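Local structure of putative gdp-fucose protein o-fucosyltransferase 1 (Caenorhabditis elegans, 3ZY2) at residues 95-100 and 167-172; 112-117 and 136-141. The protein is a putative glycosyltransferase of the GT-B clan, modelled here with guanosine-5'-diphosphate bound. One frame throughout, in Å; residues are numbered along the deposited sequence.

Contact 1: residues 95-100 and 167-172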
loop_
_atom_site.group_PDB
_atom_site.type_symbol
_atom_site.label_atom_id
_atom_site.label_comp_id
_atom_site.label_asym_id
_atom_site.label_seq_id
_atom_site.Cartn_x
_atom_site.Cartn_y
_atom_site.Cartn_z
ATOM N N LYS A 95 14.324 -10.561 -5.018
ATOM C CA LYS A 95 12.959 -10.493 -4.498
ATOM C C LYS A 95 12.519 -9.051 -4.248
ATOM O O LYS A 95 13.318 -8.201 -3.816
ATOM C CB LYS A 95 12.840 -11.342 -3.225
ATOM C CG LYS A 95 13.091 -12.861 -3.435
ATOM C CD LYS A 95 12.317 -13.670 -2.410
ATOM C CE LYS A 95 12.169 -15.143 -2.787
ATOM N NZ LYS A 95 13.464 -15.876 -2.686
ATOM N N ALA A 96 11.257 -8.767 -4.562
ATOM C CA ALA A 96 10.667 -7.468 -4.267
ATOM C C ALA A 96 10.052 -7.509 -2.877
ATOM O O ALA A 96 9.420 -8.504 -2.494
ATOM C CB ALA A 96 9.611 -7.127 -5.288
ATOM N N PHE A 97 10.231 -6.423 -2.140
ATOM C CA PHE A 97 9.708 -6.300 -0.788
ATOM C C PHE A 97 8.583 -5.299 -0.783
ATOM O O PHE A 97 8.717 -4.193 -1.316
ATOM C CB PHE A 97 10.802 -5.867 0.193
ATOM C CG PHE A 97 11.741 -6.968 0.575
ATOM C CD1 PHE A 97 12.572 -7.553 -0.384
ATOM C CD2 PHE A 97 11.774 -7.456 1.887
ATOM C CE1 PHE A 97 13.440 -8.577 -0.044
ATOM C CE2 PHE A 97 12.662 -8.486 2.231
ATOM C CZ PHE A 97 13.482 -9.045 1.265
ATOM N N CYS A 98 7.466 -5.688 -0.170
ATOM C CA CYS A 98 6.347 -4.773 0.003
ATOM C C CYS A 98 5.550 -5.102 1.271
ATOM O O CYS A 98 5.803 -6.114 1.921
ATOM C CB CYS A 98 5.459 -4.776 -1.239
ATOM S SG CYS A 98 4.633 -6.334 -1.496
ATOM N N TRP A 99 4.621 -4.222 1.627
ATOM C CA TRP A 99 3.884 -4.341 2.890
ATOM C C TRP A 99 3.085 -5.641 2.961
ATOM O O TRP A 99 3.176 -6.406 3.931
ATOM C CB TRP A 99 2.947 -3.142 3.071
ATOM C CG TRP A 99 2.550 -2.915 4.506
ATOM C CD1 TRP A 99 1.592 -3.586 5.218
ATOM C CD2 TRP A 99 3.118 -1.953 5.406
ATOM N NE1 TRP A 99 1.527 -3.095 6.507
ATOM C CE2 TRP A 99 2.456 -2.095 6.646
ATOM C CE3 TRP A 99 4.119 -0.978 5.281
ATOM C CZ2 TRP A 99 2.776 -1.308 7.762
ATOM C CZ3 TRP A 99 4.430 -0.188 6.388
ATOM C CH2 TRP A 99 3.755 -0.359 7.611
ATOM N N THR A 100 2.327 -5.887 1.901
ATOM C CA THR A 100 1.370 -6.978 1.844
ATOM C C THR A 100 1.004 -7.213 0.378
ATOM O O THR A 100 1.241 -6.323 -0.458
ATOM C CB THR A 100 0.107 -6.611 2.662
ATOM O OG1 THR A 100 -0.716 -7.770 2.832
ATOM C CG2 THR A 100 -0.684 -5.485 1.979
ATOM N N PRO A 167 20.506 -10.970 1.174
ATOM C CA PRO A 167 21.618 -10.029 1.159
ATOM C C PRO A 167 21.167 -8.617 0.783
ATOM O O PRO A 167 21.822 -7.642 1.168
ATOM C CB PRO A 167 22.551 -10.598 0.083
ATOM C CG PRO A 167 21.715 -11.520 -0.727
ATOM C CD PRO A 167 20.693 -12.064 0.200
ATOM N N VAL A 168 20.074 -8.528 0.030
ATOM C CA VAL A 168 19.578 -7.235 -0.456
ATOM C C VAL A 168 18.074 -7.136 -0.234
ATOM O O VAL A 168 17.310 -7.927 -0.777
ATOM C CB VAL A 168 19.898 -6.990 -1.963
ATOM C CG1 VAL A 168 19.285 -5.631 -2.415
ATOM C CG2 VAL A 168 21.406 -7.021 -2.235
ATOM N N LEU A 169 17.633 -6.152 0.549
ATOM C CA LEU A 169 16.215 -5.860 0.651
ATOM C C LEU A 169 15.915 -4.820 -0.412
ATOM O O LEU A 169 16.525 -3.751 -0.408
ATOM C CB LEU A 169 15.861 -5.300 2.039
ATOM C CG LEU A 169 15.637 -6.145 3.297
ATOM C CD1 LEU A 169 16.203 -7.580 3.253
ATOM C CD2 LEU A 169 16.114 -5.421 4.534
ATOM N N ALA A 170 14.997 -5.121 -1.322
ATOM C CA ALA A 170 14.680 -4.225 -2.433
ATOM C C ALA A 170 13.241 -3.755 -2.376
ATOM O O ALA A 170 12.331 -4.562 -2.412
ATOM C CB ALA A 170 14.963 -4.911 -3.765
ATOM N N PHE A 171 13.041 -2.441 -2.297
ATOM C CA PHE A 171 11.713 -1.842 -2.123
ATOM C C PHE A 171 11.327 -0.982 -3.338
ATOM O O PHE A 171 12.045 -0.034 -3.687
ATOM C CB PHE A 171 11.710 -0.940 -0.884
ATOM C CG PHE A 171 12.077 -1.624 0.407
ATOM C CD1 PHE A 171 13.417 -1.712 0.823
ATOM C CD2 PHE A 171 11.083 -2.112 1.264
ATOM C CE1 PHE A 171 13.751 -2.302 2.027
ATOM C CE2 PHE A 171 11.419 -2.696 2.465
ATOM C CZ PHE A 171 12.739 -2.820 2.851
ATOM N N SER A 172 10.204 -1.275 -3.983
ATOM C CA SER A 172 9.784 -0.422 -5.096
ATOM C C SER A 172 9.114 0.849 -4.600
ATOM O O SER A 172 9.046 1.845 -5.325
ATOM C CB SER A 172 8.893 -1.148 -6.106
ATOM O OG SER A 172 9.160 -0.669 -7.423
HETATM O O HOH W 1 15.838 -8.970 -2.902
HETATM O O HOH W 2 9.122 -3.851 -3.878
#

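Contact 2: residues 112-117 and 136-141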
loop_
_atom_site.group_PDB
_atom_site.type_symbol
_atom_site.label_atom_id
_atom_site.label_comp_id
_atom_site.label_asym_id
_atom_site.label_seq_id
_atom_site.Cartn_x
_atom_site.Cartn_y
_atom_site.Cartn_z
ATOM N N PRO A 112 -2.302 -11.732 -6.399
ATOM C CA PRO A 112 -1.830 -10.776 -5.382
ATOM C C PRO A 112 -0.337 -10.888 -5.108
ATOM O O PRO A 112 0.195 -11.995 -4.991
ATOM C CB PRO A 112 -2.631 -11.159 -4.134
ATOM C CG PRO A 112 -3.872 -11.803 -4.668
ATOM C CD PRO A 112 -3.420 -12.553 -5.891
ATOM N N GLY A 113 0.318 -9.736 -5.007
ATOM C CA GLY A 113 1.765 -9.658 -4.806
ATOM C C GLY A 113 2.192 -8.205 -4.761
ATOM O O GLY A 113 1.360 -7.311 -4.635
ATOM N N CYS A 114 3.495 -7.953 -4.860
ATOM C CA CYS A 114 3.997 -6.576 -4.778
ATOM C C CYS A 114 3.814 -5.760 -6.063
ATOM O O CYS A 114 3.681 -4.529 -6.008
ATOM C CB CYS A 114 5.478 -6.558 -4.382
ATOM S SG CYS A 114 5.854 -7.315 -2.797
ATOM N N HIS A 115 3.850 -6.447 -7.206
ATOM C CA HIS A 115 3.845 -5.832 -8.551
ATOM C C HIS A 115 4.757 -4.605 -8.717
ATOM O O HIS A 115 4.344 -3.537 -9.173
ATOM C CB HIS A 115 2.408 -5.584 -9.021
ATOM C CG HIS A 115 1.582 -6.831 -9.053
ATOM N ND1 HIS A 115 1.787 -7.832 -9.978
ATOM C CD2 HIS A 115 0.576 -7.260 -8.251
ATOM C CE1 HIS A 115 0.935 -8.816 -9.754
ATOM N NE2 HIS A 115 0.193 -8.495 -8.708
ATOM N N SER A 116 6.026 -4.801 -8.370
ATOM C CA SER A 116 6.983 -3.700 -8.179
ATOM C C SER A 116 7.397 -2.917 -9.420
ATOM O O SER A 116 7.925 -1.803 -9.308
ATOM C CB SER A 116 8.234 -4.229 -7.480
ATOM O OG SER A 116 7.903 -4.709 -6.197
ATOM N N LYS A 117 7.188 -3.500 -10.598
ATOM C CA LYS A 117 7.594 -2.875 -11.854
ATOM C C LYS A 117 6.445 -2.385 -12.742
ATOM O O LYS A 117 6.675 -1.941 -13.875
ATOM C CB LYS A 117 8.485 -3.830 -12.657
ATOM C CG LYS A 117 9.977 -3.594 -12.499
ATOM C CD LYS A 117 10.643 -3.829 -13.851
ATOM C CE LYS A 117 12.016 -4.370 -13.738
ATOM N NZ LYS A 117 12.680 -4.431 -15.085
ATOM N N ASP A 136 8.338 -12.420 -4.202
ATOM C CA ASP A 136 7.954 -11.374 -3.265
ATOM C C ASP A 136 8.226 -11.749 -1.812
ATOM O O ASP A 136 8.176 -12.932 -1.446
ATOM C CB ASP A 136 6.488 -10.975 -3.484
ATOM C CG ASP A 136 6.279 -10.193 -4.782
ATOM O OD1 ASP A 136 7.227 -9.546 -5.285
ATOM O OD2 ASP A 136 5.147 -10.202 -5.293
ATOM N N GLU A 137 8.577 -10.734 -1.017
ATOM C CA GLU A 137 8.665 -10.836 0.446
ATOM C C GLU A 137 7.822 -9.736 1.082
ATOM O O GLU A 137 7.835 -8.597 0.621
ATOM C CB GLU A 137 10.116 -10.750 0.946
ATOM C CG GLU A 137 11.013 -11.922 0.529
ATOM C CD GLU A 137 10.837 -13.195 1.371
ATOM O OE1 GLU A 137 10.280 -13.128 2.495
ATOM O OE2 GLU A 137 11.296 -14.270 0.906
ATOM N N TYR A 138 7.073 -10.087 2.124
ATOM C CA TYR A 138 6.172 -9.152 2.805
ATOM C C TYR A 138 6.670 -8.830 4.200
ATOM O O TYR A 138 7.273 -9.684 4.846
ATOM C CB TYR A 138 4.754 -9.735 2.858
ATOM C CG TYR A 138 4.303 -10.212 1.504
ATOM C CD1 TYR A 138 4.034 -9.305 0.480
ATOM C CD2 TYR A 138 4.155 -11.565 1.237
ATOM C CE1 TYR A 138 3.654 -9.746 -0.785
ATOM C CE2 TYR A 138 3.757 -12.015 -0.013
ATOM C CZ TYR A 138 3.503 -11.098 -1.018
ATOM O OH TYR A 138 3.117 -11.574 -2.255
ATOM N N PHE A 139 6.450 -7.594 4.646
ATOM C CA PHE A 139 6.926 -7.161 5.964
ATOM C C PHE A 139 5.847 -6.494 6.823
ATOM O O PHE A 139 6.117 -6.070 7.954
ATOM C CB PHE A 139 8.166 -6.250 5.841
ATOM C CG PHE A 139 7.929 -5.004 5.040
ATOM C CD1 PHE A 139 7.332 -3.885 5.620
ATOM C CD2 PHE A 139 8.313 -4.939 3.699
ATOM C CE1 PHE A 139 7.105 -2.726 4.872
ATOM C CE2 PHE A 139 8.093 -3.781 2.942
ATOM C CZ PHE A 139 7.494 -2.673 3.525
ATOM N N GLY A 140 4.629 -6.421 6.286
ATOM C CA GLY A 140 3.489 -5.847 6.999
ATOM C C GLY A 140 3.127 -6.530 8.308
ATOM O O GLY A 140 2.501 -5.919 9.171
ATOM N N ASP A 141 3.527 -7.792 8.458
ATOM C CA ASP A 141 3.230 -8.557 9.668
ATOM C C ASP A 141 4.255 -8.327 10.782
ATOM O O ASP A 141 4.066 -8.786 11.913
ATOM C CB ASP A 141 3.101 -10.051 9.351
ATOM C CG ASP A 141 4.281 -10.587 8.559
ATOM O OD1 ASP A 141 5.422 -10.575 9.079
ATOM O OD2 ASP A 141 4.059 -11.036 7.413
HETATM O O HOH W 3 4.311 -9.246 -7.601
HETATM O O HOH W 4 7.258 -7.268 -7.799
#

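Contact 1: residues 95-100 and 167-172
F97 on strand 95-98 packs against L169, A170 and F171 of the parallel strand 168-171. Its backbone N donates a hydrogen bond to A170 O at 2.8 Å. This is the only direct hydrogen bond between the two segments, whose strand axes diverge by 60°. Two waters bridge the backbones further along: one donates to K95 O and V168 O, the other donates to F97 O and accepts from S172 N.

The F97 side chain begins over the F171 ring, with F97 CB 4.2 Å from the F171 ring centroid in a CH-pi contact. F97 CG stands beside its own backbone N (chi1 -77°), 3.9 Å from A170 O. Further out, F97 CD1 lies 3.6 Å from A170 N. F97 CE1 is 3.9 Å from L169 CA, which sits over one face of the F97 ring, offset toward the rim. At the tip, F97 CZ touches L169 CD1 at 3.7 Å, and CE2 meets the same methyl. The edge of the F97 ring is turned toward the face of F171, with the planes at 50°.

The contact is buried inside a parallel sheet, probably that of one of the two Rossmann-like domains expected of a GT-B protein. Strand 10-13 flanks strand 168-171, with V12 against V168 and A170. Strand 135-138 flanks strand 95-98. F161 meets the F97 ring edge-to-face, and F80 of helix 77-88 touches V168.

Contact 2: residues 112-117 and 136-141
P112 and G113 pass the hydroxyl end of Y138 in a loop tied to strand 95-98 by the C98-C114 disulfide. Strand 135-138, which carries D136 and Y138, is the outermost strand on this side of the parallel sheet, consistent with a Rossmann-like domain of the GT-B fold. The P112 side chain lies about 5 Å from a bound manganese (II) ion and packs on N22 of the second subunit. G113 CA comes within 3.5 Å of Y138 OH and lies at the edge of the Y138 ring, near its plane.

C114 is the main point of contact. Its backbone N donates a nearly straight hydrogen bond (173°) to D136 OD2 at 2.8 Å. The donor comes from above the carboxylate plane, 60° out of it. C114 SG stands beside its own backbone N (chi1 -60°), 3.5 Å from D136 CG. The sulfur also makes an oblique sulfur-aromatic contact with Y138, with C114 SG 3.8 Å from Y138 CE1.

The CB of H115 points away from strand 135-138, and its NE2 is hydrogen-bonded to E111 O. A water accepts from H115 N and donates to D136 OD2, giving that oxygen a second donor. At S116 a second water accepts from the backbone N and reaches D136 OD1 by a weak bond of 3.4 Å, measured from the water oxygen.

Overall arrangement
From the N terminus, strand 10-13 takes a central place in the parallel sheet, and the chain reaches strand 95-98 later. The loop 112-117 comes next, followed by helix 122-128. Strand 135-138 then closes contact 2 and adds the outer strand beside 95-98. Helix 157-160 follows, and strand 168-171 closes contact 1 by entering between 10-13 and 95-98. The smaller loop of contact 2 therefore lies wholly within the larger one of contact 1. The two sites are about 7 Å apart, centre to centre. Besides the disulfide, a probable hydrogen bond from S172 OG to S116 O joins them. Both contacts also touch the second subunit.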